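Local coordinates for cobalamin biosynthesis protein CobN (Mycobacterium tuberculosis, PDB 7C6O) that probably serves as the large catalytic subunit of cobaltochelatase, inserting cobalt into the corrin ring during cobalamin biosynthesis, at residues A[256-261]-A[914-919]; A[849-854]-A[897-902]; A[193-198]-A[224-229]; A[285-290]-A[323-328]. All blocks are in the same frame, centred on the assembly; numbering follows the deposited sequence.

Contact 1: residues A[256-261]-A[914-919]; sequences GVKPAA and ASRRVI
The methyl group of A261 sits over the centre of the R916 guanidinium, with CB 3.6 Å from CZ, so a flat cation finds an apolar seat on the 3-10 turn of residues 259-261. The arginine reaches it because CG stands beside the backbone N (chi1 -53°) and the chain then runs extended to NE. Near its root, R916 CB lies 3.9 Å from A260 CB, and the same alanine methyl also touches S915 O. Two waters join the surfaces. One accepts from A260 N and donates to S915 O at 2.9 Å; the other accepts from R916 NH1 at 3.0 Å and donates to A261 O, which gives the guanidinium a polar link at NH1 besides the methyl over its face. K258 bends at chi3 (-57°) and brings NZ to A914 O, a weak bond of 3.1 Å. K258 NZ also stands 5.2 Å from R916 NE, a like-charge approach that the A914 carbonyl and the surrounding solvent probably temper. R917 has its main partner in D846, a salt bridge through NE, and R917 NH2 lies 4.4 Å from P259 CG. Within the 914-919 segment, S915 OG accepts from R917 N at 3.3 Å, while S915 N binds D912 OD2. This is a water-mediated surface contact in which a loop following strand 246-249 meets the connection of a beta hairpin, strands 907-911 and 918-923, whose turn is shaped by an ST turn at S915.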
loop_
_atom_site.group_PDB
_atom_site.type_symbol
_atom_site.label_atom_id
_atom_site.label_comp_id
_atom_site.label_asym_id
_atom_site.label_seq_id
_atom_site.Cartn_x
_atom_site.Cartn_y
_atom_site.Cartn_z
ATOM N N GLY A 256 8.662 9.160 -16.626
ATOM C CA GLY A 256 9.476 8.231 -17.387
ATOM C C GLY A 256 8.616 7.162 -18.023
ATOM O O GLY A 256 7.386 7.249 -18.028
ATOM N N VAL A 257 9.285 6.142 -18.559
ATOM C CA VAL A 257 8.619 5.044 -19.247
ATOM C C VAL A 257 8.960 3.683 -18.661
ATOM O O VAL A 257 8.418 2.676 -19.123
ATOM C CB VAL A 257 8.922 5.059 -20.760
ATOM C CG1 VAL A 257 8.409 6.340 -21.394
ATOM C CG2 VAL A 257 10.414 4.879 -21.013
ATOM N N LYS A 258 9.839 3.613 -17.661
ATOM C CA LYS A 258 10.221 2.348 -17.030
ATOM C C LYS A 258 10.112 2.485 -15.516
ATOM O O LYS A 258 11.125 2.560 -14.808
ATOM C CB LYS A 258 11.634 1.933 -17.445
ATOM C CG LYS A 258 11.976 0.491 -17.111
ATOM C CD LYS A 258 13.405 0.152 -17.503
ATOM C CE LYS A 258 13.651 0.421 -18.979
ATOM N NZ LYS A 258 14.914 -0.220 -19.440
ATOM N N PRO A 259 8.887 2.515 -14.982
ATOM C CA PRO A 259 8.729 2.715 -13.532
ATOM C C PRO A 259 9.375 1.626 -12.692
ATOM O O PRO A 259 9.793 1.901 -11.559
ATOM C CB PRO A 259 7.204 2.745 -13.345
ATOM C CG PRO A 259 6.654 2.035 -14.540
ATOM C CD PRO A 259 7.592 2.364 -15.666
ATOM N N ALA A 260 9.484 0.402 -13.217
ATOM C CA ALA A 260 10.122 -0.677 -12.470
ATOM C C ALA A 260 11.566 -0.362 -12.102
ATOM O O ALA A 260 12.092 -0.946 -11.151
ATOM C CB ALA A 260 10.068 -1.979 -13.271
ATOM N N ALA A 261 12.221 0.542 -12.824
ATOM C CA ALA A 261 13.606 0.884 -12.537
ATOM C C ALA A 261 13.739 2.099 -11.627
ATOM O O ALA A 261 14.863 2.546 -11.376
ATOM C CB ALA A 261 14.370 1.124 -13.842
ATOM N N ALA A 914 13.325 -5.530 -21.005
ATOM C CA ALA A 914 13.213 -4.091 -21.223
ATOM C C ALA A 914 12.449 -3.421 -20.085
ATOM O O ALA A 914 13.004 -2.603 -19.343
ATOM C CB ALA A 914 12.536 -3.815 -22.567
ATOM N N SER A 915 11.171 -3.765 -19.926
ATOM C CA SER A 915 10.321 -3.141 -18.918
ATOM C C SER A 915 10.499 -3.733 -17.524
ATOM O O SER A 915 10.011 -3.138 -16.555
ATOM C CB SER A 915 8.853 -3.265 -19.326
ATOM O OG SER A 915 8.450 -4.626 -19.310
ATOM N N ARG A 916 11.174 -4.878 -17.406
ATOM C CA ARG A 916 11.344 -5.646 -16.174
ATOM C C ARG A 916 10.031 -6.208 -15.650
ATOM O O ARG A 916 9.977 -6.681 -14.509
ATOM C CB ARG A 916 12.034 -4.828 -15.075
ATOM C CG ARG A 916 13.347 -4.214 -15.529
ATOM C CD ARG A 916 14.057 -3.498 -14.402
ATOM N NE ARG A 916 15.209 -2.753 -14.895
ATOM C CZ ARG A 916 16.036 -2.057 -14.123
ATOM N NH1 ARG A 916 15.841 -2.010 -12.812
ATOM N NH2 ARG A 916 17.059 -1.408 -14.664
ATOM N N ARG A 917 8.976 -6.192 -16.458
ATOM C CA ARG A 917 7.685 -6.697 -16.027
ATOM C C ARG A 917 7.605 -8.209 -16.217
ATOM O O ARG A 917 8.248 -8.784 -17.102
ATOM C CB ARG A 917 6.561 -5.992 -16.792
ATOM C CG ARG A 917 6.481 -4.496 -16.475
ATOM C CD ARG A 917 5.323 -3.795 -17.170
ATOM N NE ARG A 917 4.872 -2.641 -16.393
ATOM C CZ ARG A 917 3.902 -1.810 -16.762
ATOM N NH1 ARG A 917 3.271 -1.987 -17.916
ATOM N NH2 ARG A 917 3.564 -0.796 -15.975
ATOM N N VAL A 918 6.824 -8.856 -15.355
ATOM C CA VAL A 918 6.581 -10.290 -15.467
ATOM C C VAL A 918 5.525 -10.508 -16.540
ATOM O O VAL A 918 4.425 -9.950 -16.466
ATOM C CB VAL A 918 6.139 -10.891 -14.125
ATOM C CG1 VAL A 918 5.865 -12.381 -14.280
ATOM C CG2 VAL A 918 7.198 -10.645 -13.058
ATOM N N ILE A 919 5.859 -11.312 -17.546
ATOM C CA ILE A 919 4.997 -11.489 -18.710
ATOM C C ILE A 919 4.511 -12.918 -18.886
ATOM O O ILE A 919 3.567 -13.137 -19.659
ATOM C CB ILE A 919 5.696 -11.010 -20.000
ATOM C CG1 ILE A 919 6.963 -11.828 -20.254
ATOM C CG2 ILE A 919 6.027 -9.527 -19.909
ATOM C CD1 ILE A 919 7.686 -11.454 -21.529
HETATM O O HOH W 1 8.395 -0.839 -15.816
HETATM O O HOH W 2 16.876 0.100 -11.007
#

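Contact 2: residues A[849-854]-A[897-902]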
loop_
_atom_site.group_PDB
_atom_site.type_symbol
_atom_site.label_atom_id
_atom_site.label_comp_id
_atom_site.label_asym_id
_atom_site.label_seq_id
_atom_site.Cartn_x
_atom_site.Cartn_y
_atom_site.Cartn_z
ATOM N N ALA A 849 5.552 -5.648 -12.321
ATOM C CA ALA A 849 6.963 -6.016 -12.299
ATOM C C ALA A 849 7.344 -6.724 -11.004
ATOM O O ALA A 849 8.496 -6.649 -10.564
ATOM C CB ALA A 849 7.843 -4.784 -12.511
ATOM N N VAL A 850 6.391 -7.414 -10.382
ATOM C CA VAL A 850 6.664 -8.172 -9.164
ATOM C C VAL A 850 6.260 -9.626 -9.392
ATOM O O VAL A 850 5.193 -9.892 -9.966
ATOM C CB VAL A 850 5.954 -7.560 -7.942
ATOM C CG1 VAL A 850 6.513 -6.176 -7.640
ATOM C CG2 VAL A 850 4.453 -7.483 -8.156
ATOM N N PRO A 851 7.082 -10.602 -8.981
ATOM C CA PRO A 851 8.364 -10.391 -8.300
ATOM C C PRO A 851 9.486 -9.932 -9.226
ATOM O O PRO A 851 9.540 -10.336 -10.390
ATOM C CB PRO A 851 8.682 -11.775 -7.729
ATOM C CG PRO A 851 8.036 -12.716 -8.688
ATOM C CD PRO A 851 6.769 -12.036 -9.130
ATOM N N SER A 852 10.366 -9.081 -8.703
ATOM C CA SER A 852 11.596 -8.762 -9.405
ATOM C C SER A 852 12.529 -9.971 -9.386
ATOM O O SER A 852 12.283 -10.972 -8.705
ATOM C CB SER A 852 12.286 -7.556 -8.768
ATOM O OG SER A 852 12.818 -7.884 -7.494
ATOM N N ARG A 853 13.619 -9.870 -10.147
ATOM C CA ARG A 853 14.605 -10.944 -10.145
ATOM C C ARG A 853 15.252 -11.095 -8.773
ATOM O O ARG A 853 15.532 -12.216 -8.331
ATOM C CB ARG A 853 15.659 -10.692 -11.222
ATOM C CG ARG A 853 15.116 -10.783 -12.642
ATOM C CD ARG A 853 16.216 -10.598 -13.677
ATOM N NE ARG A 853 15.711 -10.762 -15.037
ATOM C CZ ARG A 853 15.648 -11.927 -15.675
ATOM N NH1 ARG A 853 16.059 -13.037 -15.076
ATOM N NH2 ARG A 853 15.175 -11.984 -16.913
ATOM N N LEU A 854 15.492 -9.979 -8.077
ATOM C CA LEU A 854 16.030 -10.067 -6.723
ATOM C C LEU A 854 15.026 -10.713 -5.777
ATOM O O LEU A 854 15.406 -11.507 -4.908
ATOM C CB LEU A 854 16.428 -8.683 -6.211
ATOM C CG LEU A 854 17.694 -8.062 -6.800
ATOM C CD1 LEU A 854 17.981 -6.722 -6.136
ATOM C CD2 LEU A 854 18.872 -9.012 -6.643
ATOM N N ASP A 897 7.196 -12.765 -1.071
ATOM C CA ASP A 897 6.120 -13.724 -0.810
ATOM C C ASP A 897 5.658 -14.396 -2.094
ATOM O O ASP A 897 5.443 -15.614 -2.134
ATOM C CB ASP A 897 4.924 -13.027 -0.158
ATOM C CG ASP A 897 5.186 -12.581 1.264
ATOM O OD1 ASP A 897 6.206 -12.983 1.866
ATOM O OD2 ASP A 897 4.340 -11.816 1.780
ATOM N N ILE A 898 5.454 -13.599 -3.143
ATOM C CA ILE A 898 4.957 -14.126 -4.411
ATOM C C ILE A 898 5.935 -15.143 -4.978
ATOM O O ILE A 898 5.544 -16.225 -5.430
ATOM C CB ILE A 898 4.708 -12.975 -5.401
ATOM C CG1 ILE A 898 3.776 -11.930 -4.780
ATOM C CG2 ILE A 898 4.153 -13.516 -6.711
ATOM C CD1 ILE A 898 3.939 -10.545 -5.376
ATOM N N ALA A 899 7.226 -14.803 -4.960
ATOM C CA ALA A 899 8.245 -15.714 -5.467
ATOM C C ALA A 899 8.283 -17.008 -4.663
ATOM O O ALA A 899 8.522 -18.085 -5.221
ATOM C CB ALA A 899 9.610 -15.029 -5.448
ATOM N N GLU A 900 8.049 -16.925 -3.351
ATOM C CA GLU A 900 8.066 -18.132 -2.532
ATOM C C GLU A 900 6.950 -19.085 -2.938
ATOM O O GLU A 900 7.167 -20.298 -3.033
ATOM C CB GLU A 900 7.952 -17.777 -1.048
ATOM C CG GLU A 900 8.095 -18.987 -0.131
ATOM C CD GLU A 900 7.929 -18.645 1.339
ATOM O OE1 GLU A 900 7.577 -17.491 1.651
ATOM O OE2 GLU A 900 8.148 -19.539 2.186
ATOM N N VAL A 901 5.750 -18.554 -3.182
ATOM C CA VAL A 901 4.648 -19.389 -3.653
ATOM C C VAL A 901 5.019 -20.064 -4.968
ATOM O O VAL A 901 4.856 -21.278 -5.133
ATOM C CB VAL A 901 3.363 -18.553 -3.799
ATOM C CG1 VAL A 901 2.247 -19.401 -4.392
ATOM C CG2 VAL A 901 2.943 -17.974 -2.453
ATOM N N LEU A 902 5.528 -19.282 -5.922
ATOM C CA LEU A 902 5.930 -19.838 -7.211
ATOM C C LEU A 902 7.021 -20.890 -7.045
ATOM O O LEU A 902 6.983 -21.942 -7.692
ATOM C CB LEU A 902 6.395 -18.714 -8.138
ATOM C CG LEU A 902 5.312 -17.719 -8.562
ATOM C CD1 LEU A 902 5.891 -16.592 -9.407
ATOM C CD2 LEU A 902 4.204 -18.433 -9.318
#
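The chain turns through a cis peptide bond into P851, and P851 CA comes 6.0 Å from A899 CA, the closest CA pair of the two segments. What results is loop-on-helix packing: the segment leading into helix 853-874 lays its apolar residues along one side of helix 896-905, where I898, A899 and L902 occupy positions i, i+1 and i+4. P851 does most of the work, its ring meeting all three. P851 CD touches I898 CG2 at 3.9 Å, P851 CB lies 4.1 Å from A899 CB, and P851 CG looks more distantly toward L902 CD1. One rigid ring is thus shared among three helix side chains. V850 adds the neighbouring contact. I898 holds CG1 beside its own backbone N (chi1 -55°), which directs CD1 to V850 CG2 while CG2 remains for the proline; the two branches of a single isoleucine therefore serve consecutive residues of the loop. Helix 949-963 closes over the same apolar patch, with V951 touching both V850 and I898, and W856 of helix 853-874 covers A899 and L902. Polar demands are met at the margins. P851 O accepts from W911 NE1, R853 NH2 pairs with D913 OD1, and S852, at the N-cap of helix 853-874, uses OG to accept from the backbone N of A855.

Contact 3: residues A[193-198]-A[224-229]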
loop_
_atom_site.group_PDB
_atom_site.type_symbol
_atom_site.label_atom_id
_atom_site.label_comp_id
_atom_site.label_asym_id
_atom_site.label_seq_id
_atom_site.Cartn_x
_atom_site.Cartn_y
_atom_site.Cartn_z
ATOM N N VAL A 193 -7.406 21.373 -17.116
ATOM C CA VAL A 193 -7.829 20.009 -17.424
ATOM C C VAL A 193 -7.000 19.529 -18.609
ATOM O O VAL A 193 -7.152 20.035 -19.728
ATOM C CB VAL A 193 -9.330 19.920 -17.727
ATOM C CG1 VAL A 193 -9.731 18.475 -18.012
ATOM C CG2 VAL A 193 -10.133 20.476 -16.562
ATOM N N LEU A 194 -6.129 18.549 -18.370
ATOM C CA LEU A 194 -5.199 18.054 -19.380
ATOM C C LEU A 194 -5.729 16.753 -19.969
ATOM O O LEU A 194 -5.936 15.776 -19.240
ATOM C CB LEU A 194 -3.808 17.840 -18.784
ATOM C CG LEU A 194 -2.827 19.016 -18.765
ATOM C CD1 LEU A 194 -2.358 19.356 -20.175
ATOM C CD2 LEU A 194 -3.436 20.238 -18.089
ATOM N N TYR A 195 -5.939 16.737 -21.285
ATOM C CA TYR A 195 -6.423 15.546 -21.969
ATOM C C TYR A 195 -5.619 15.328 -23.245
ATOM O O TYR A 195 -4.821 16.171 -23.659
ATOM C CB TYR A 195 -7.928 15.638 -22.268
ATOM C CG TYR A 195 -8.336 16.730 -23.234
ATOM C CD1 TYR A 195 -8.393 18.057 -22.829
ATOM C CD2 TYR A 195 -8.698 16.427 -24.542
ATOM C CE1 TYR A 195 -8.779 19.057 -23.706
ATOM C CE2 TYR A 195 -9.085 17.419 -25.426
ATOM C CZ TYR A 195 -9.126 18.733 -25.003
ATOM O OH TYR A 195 -9.511 19.727 -25.877
ATOM N N TYR A 196 -5.836 14.172 -23.866
ATOM C CA TYR A 196 -5.008 13.748 -24.985
ATOM C C TYR A 196 -5.414 14.433 -26.285
ATOM O O TYR A 196 -6.601 14.628 -26.565
ATOM C CB TYR A 196 -5.075 12.229 -25.148
ATOM C CG TYR A 196 -4.047 11.504 -24.312
ATOM C CD1 TYR A 196 -2.708 11.877 -24.351
ATOM C CD2 TYR A 196 -4.413 10.460 -23.472
ATOM C CE1 TYR A 196 -1.760 11.224 -23.585
ATOM C CE2 TYR A 196 -3.472 9.802 -22.699
ATOM C CZ TYR A 196 -2.149 10.188 -22.761
ATOM O OH TYR A 196 -1.206 9.539 -21.997
ATOM N N ARG A 197 -4.399 14.789 -27.079
ATOM C CA ARG A 197 -4.614 15.423 -28.376
ATOM C C ARG A 197 -5.442 14.541 -29.302
ATOM O O ARG A 197 -6.252 15.052 -30.085
ATOM C CB ARG A 197 -3.257 15.747 -29.003
ATOM C CG ARG A 197 -3.288 16.425 -30.363
ATOM C CD ARG A 197 -1.864 16.741 -30.805
ATOM N NE ARG A 197 -1.807 17.457 -32.074
ATOM C CZ ARG A 197 -1.722 16.863 -33.258
ATOM N NH1 ARG A 197 -1.688 15.540 -33.333
ATOM N NH2 ARG A 197 -1.671 17.590 -34.367
ATOM N N ALA A 198 -5.263 13.220 -29.217
ATOM C CA ALA A 198 -6.014 12.310 -30.075
ATOM C C ALA A 198 -7.517 12.453 -29.861
ATOM O O ALA A 198 -8.300 12.345 -30.812
ATOM C CB ALA A 198 -5.571 10.869 -29.824
ATOM N N PRO A 224 -9.203 23.945 -20.096
ATOM C CA PRO A 224 -8.992 22.653 -20.767
ATOM C C PRO A 224 -7.891 22.752 -21.814
ATOM O O PRO A 224 -7.942 23.595 -22.713
ATOM C CB PRO A 224 -10.351 22.360 -21.411
ATOM C CG PRO A 224 -10.956 23.708 -21.623
ATOM C CD PRO A 224 -10.479 24.571 -20.486
ATOM N N LEU A 225 -6.893 21.880 -21.694
ATOM C CA LEU A 225 -5.745 21.868 -22.589
ATOM C C LEU A 225 -5.507 20.450 -23.081
ATOM O O LEU A 225 -5.472 19.512 -22.278
ATOM C CB LEU A 225 -4.488 22.397 -21.883
ATOM C CG LEU A 225 -4.539 23.837 -21.369
ATOM C CD1 LEU A 225 -3.347 24.132 -20.469
ATOM C CD2 LEU A 225 -4.581 24.809 -22.536
ATOM N N TYR A 226 -5.347 20.290 -24.392
ATOM C CA TYR A 226 -4.976 19.004 -24.963
ATOM C C TYR A 226 -3.492 18.997 -25.303
ATOM O O TYR A 226 -2.892 20.042 -25.568
ATOM C CB TYR A 226 -5.808 18.679 -26.209
ATOM C CG TYR A 226 -5.611 19.626 -27.373
ATOM C CD1 TYR A 226 -6.432 20.733 -27.537
ATOM C CD2 TYR A 226 -4.612 19.404 -28.315
ATOM C CE1 TYR A 226 -6.260 21.597 -28.605
ATOM C CE2 TYR A 226 -4.430 20.267 -29.383
ATOM C CZ TYR A 226 -5.258 21.359 -29.522
ATOM O OH TYR A 226 -5.084 22.220 -30.583
ATOM N N CYS A 227 -2.901 17.805 -25.286
ATOM C CA CYS A 227 -1.487 17.655 -25.596
ATOM C C CYS A 227 -1.206 16.194 -25.901
ATOM O O CYS A 227 -1.990 15.305 -25.559
ATOM C CB CYS A 227 -0.599 18.138 -24.444
ATOM S SG CYS A 227 -0.670 17.097 -22.973
ATOM N N ALA A 228 -0.067 15.955 -26.552
ATOM C CA ALA A 228 0.322 14.584 -26.853
ATOM C C ALA A 228 0.901 13.878 -25.633
ATOM O O ALA A 228 0.687 12.672 -25.463
ATOM C CB ALA A 228 1.330 14.560 -28.005
ATOM N N SER A 229 1.620 14.603 -24.778
ATOM C CA SER A 229 2.239 14.002 -23.607
ATOM C C SER A 229 2.642 15.099 -22.635
ATOM O O SER A 229 3.069 16.177 -23.052
ATOM C CB SER A 229 3.467 13.166 -23.991
ATOM O OG SER A 229 4.191 12.762 -22.840
#
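Three backbone bonds join strand 193-196 to strand 224-227 in parallel, beginning with L225 N to V193 O at 2.7 Å and almost straight. L225 O returns to Y195 N at 3.0 Å, and Y195 O receives C227 N. A fourth bond follows at the start of helix 197-202, where R197 N approaches C227 O from above its carbonyl plane. The side chains add a second layer. Y195 swings its ring over the neighbouring strand (chi1 65°), where Y226 CB makes a CH-pi contact 3.7 Å from the centroid of the Y195 ring. R197 lays its CG 3.8 Å from Y226 CD2. On the other face of the sheet, that of L194 and L225, L194 CD1 nestles against L225 CB and, at 4.0 Å, C227 SG. Outside groups hold these side chains: H200 ND1 bonds Y195 OH and its ring stacks on Y226, while R197 NE reaches P174 O. The pair is a beta-alpha-beta unit, connected through helices 197-202 and 206-217. Helix 206-217 packs on V193, Y195 and P224, helix 235-241 on L194, L225 and C227, and strands 176-178 and 246-249 extend the sheet on either side.

Contact 4: residues A[285-290]-A[323-328]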
loop_
_atom_site.group_PDB
_atom_site.type_symbol
_atom_site.label_atom_id
_atom_site.label_comp_id
_atom_site.label_asym_id
_atom_site.label_seq_id
_atom_site.Cartn_x
_atom_site.Cartn_y
_atom_site.Cartn_z
ATOM N N GLN A 285 -5.091 13.196 -10.552
ATOM C CA GLN A 285 -5.456 12.263 -11.611
ATOM C C GLN A 285 -6.967 12.065 -11.600
ATOM O O GLN A 285 -7.518 11.459 -10.673
ATOM C CB GLN A 285 -4.735 10.929 -11.439
ATOM C CG GLN A 285 -4.859 10.014 -12.651
ATOM C CD GLN A 285 -3.830 10.330 -13.722
ATOM O OE1 GLN A 285 -2.707 10.719 -13.414
ATOM N NE2 GLN A 285 -4.208 10.164 -14.985
ATOM N N GLY A 286 -7.642 12.589 -12.619
ATOM C CA GLY A 286 -9.042 12.284 -12.826
ATOM C C GLY A 286 -9.160 11.030 -13.662
ATOM O O GLY A 286 -8.711 11.006 -14.811
ATOM N N LEU A 287 -9.746 9.978 -13.102
ATOM C CA LEU A 287 -9.710 8.675 -13.748
ATOM C C LEU A 287 -10.715 8.618 -14.895
ATOM O O LEU A 287 -11.862 9.054 -14.757
ATOM C CB LEU A 287 -9.986 7.570 -12.730
ATOM C CG LEU A 287 -9.080 7.567 -11.493
ATOM C CD1 LEU A 287 -9.488 6.464 -10.534
ATOM C CD2 LEU A 287 -7.611 7.424 -11.885
ATOM N N CYS A 288 -10.268 8.097 -16.032
ATOM C CA CYS A 288 -11.102 7.880 -17.212
ATOM C C CYS A 288 -10.977 6.400 -17.552
ATOM O O CYS A 288 -10.023 5.992 -18.220
ATOM C CB CYS A 288 -10.661 8.761 -18.374
ATOM S SG CYS A 288 -10.741 10.525 -18.029
ATOM N N LEU A 289 -11.930 5.600 -17.088
ATOM C CA LEU A 289 -11.783 4.156 -17.172
ATOM C C LEU A 289 -11.898 3.679 -18.613
ATOM O O LEU A 289 -12.724 4.171 -19.387
ATOM C CB LEU A 289 -12.829 3.461 -16.304
ATOM C CG LEU A 289 -12.827 3.868 -14.830
ATOM C CD1 LEU A 289 -13.622 2.875 -14.000
ATOM C CD2 LEU A 289 -11.404 3.997 -14.306
ATOM N N THR A 290 -11.046 2.720 -18.973
ATOM C CA THR A 290 -11.141 2.039 -20.258
ATOM C C THR A 290 -12.125 0.880 -20.225
ATOM O O THR A 290 -12.038 -0.032 -21.057
ATOM C CB THR A 290 -9.760 1.546 -20.699
ATOM O OG1 THR A 290 -9.264 0.596 -19.751
ATOM C CG2 THR A 290 -8.790 2.708 -20.792
ATOM N N THR A 323 -7.770 10.567 -7.544
ATOM C CA THR A 323 -9.158 10.916 -7.240
ATOM C C THR A 323 -10.075 9.775 -7.690
ATOM O O THR A 323 -9.855 8.636 -7.261
ATOM C CB THR A 323 -9.511 12.273 -7.844
ATOM O OG1 THR A 323 -9.678 12.154 -9.266
ATOM C CG2 THR A 323 -8.422 13.301 -7.537
ATOM N N VAL A 324 -11.109 10.041 -8.481
ATOM C CA VAL A 324 -12.161 9.065 -8.762
ATOM C C VAL A 324 -12.429 9.040 -10.265
ATOM O O VAL A 324 -11.947 9.926 -10.986
ATOM C CB VAL A 324 -13.437 9.396 -7.965
ATOM C CG1 VAL A 324 -13.142 9.455 -6.469
ATOM C CG2 VAL A 324 -14.057 10.702 -8.447
ATOM N N PRO A 325 -13.182 8.065 -10.788
ATOM C CA PRO A 325 -13.472 8.057 -12.231
ATOM C C PRO A 325 -14.625 8.991 -12.567
ATOM O O PRO A 325 -15.713 8.877 -12.000
ATOM C CB PRO A 325 -13.847 6.596 -12.518
ATOM C CG PRO A 325 -13.567 5.835 -11.244
ATOM C CD PRO A 325 -13.668 6.836 -10.144
ATOM N N PHE A 326 -14.387 9.922 -13.494
ATOM C CA PHE A 326 -15.443 10.818 -13.944
ATOM C C PHE A 326 -15.916 10.535 -15.365
ATOM O O PHE A 326 -16.875 11.170 -15.814
ATOM C CB PHE A 326 -14.994 12.285 -13.841
ATOM C CG PHE A 326 -14.003 12.700 -14.894
ATOM C CD1 PHE A 326 -12.651 12.457 -14.726
ATOM C CD2 PHE A 326 -14.426 13.356 -16.042
ATOM C CE1 PHE A 326 -11.738 12.847 -15.687
ATOM C CE2 PHE A 326 -13.516 13.748 -17.008
ATOM C CZ PHE A 326 -12.172 13.494 -16.832
ATOM N N SER A 327 -15.276 9.612 -16.081
ATOM C CA SER A 327 -15.742 9.222 -17.405
ATOM C C SER A 327 -15.402 7.756 -17.630
ATOM O O SER A 327 -14.524 7.194 -16.971
ATOM C CB SER A 327 -15.136 10.094 -18.513
ATOM O OG SER A 327 -13.766 9.804 -18.709
ATOM N N PHE A 328 -16.121 7.139 -18.566
ATOM C CA PHE A 328 -16.051 5.701 -18.780
ATOM C C PHE A 328 -16.106 5.399 -20.268
ATOM O O PHE A 328 -16.849 6.042 -21.017
ATOM C CB PHE A 328 -17.191 4.979 -18.045
ATOM C CG PHE A 328 -17.220 5.254 -16.566
ATOM C CD1 PHE A 328 -16.589 4.401 -15.674
ATOM C CD2 PHE A 328 -17.859 6.379 -16.070
ATOM C CE1 PHE A 328 -16.604 4.662 -14.315
ATOM C CE2 PHE A 328 -17.872 6.648 -14.713
ATOM C CZ PHE A 328 -17.246 5.787 -13.836
#
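A beta bulge interrupts the parallel pairing of strands 283-289 and 321-331, inside the mixed sheet of an alpha/beta region. L287 pairs with P325 but C288 with S327, leaving F326 as the extra residue. L287 O nevertheless accepts F326 N at 3.0 Å, and regular bonding resumes when L289 N reaches S327 O. At the opposite end, Q285 O is gripped twice by T323, through the backbone N and through OG1 at 2.7 Å, the hydroxyl coming from above the carbonyl plane. The F326 side chain (chi1 74°) folds back across the neighbouring strand. Its edge meets G286 O, and the ring's CE1 passes close to the side-chain-less CA of G286. Beside the bulge, C288 SG packs obliquely 4.1 Å from the F326 ring centroid, a sulfur-aromatic contact. On the other sheet face, L289 CG rests 3.7 Å from P325 CB, and L289 CD1 lies 3.5 Å from F328 CE1, those two side chains pointing the same way. Helices 206-217 and 343-361 cover F326, while helix 305-313 covers L287 and L289. The chemistry implies a buried, mostly apolar seam held by backbone bonds, in which S327 OG is enclosed without an assigned hydrogen-bond partner, 3.2 Å from C288 SG.

Contacts 3 and 4 share one mixed seven-stranded sheet, their centres about 15 Å apart, with strand 246-249 lying between strands 190-196 and 283-289. Contact 3 closes first along the chain. The loop beyond strand 246-249 then opens contact 1, whose partner comes 653 residues later; contacts 4 and 2 are both nested inside that long loop. Contact 1 thus joins the region of the seven-stranded sheet to the hairpin of strands 907-911 and 918-923. There it meets contact 2 directly, A260 CB packing against A849 CB at 3.7 Å. Contacts 2 and 3 lie farthest apart, about 37 Å between centres. Contacts 2, 3 and 4 therefore pair segments close in sequence, whereas contact 1 is where distant ones meet.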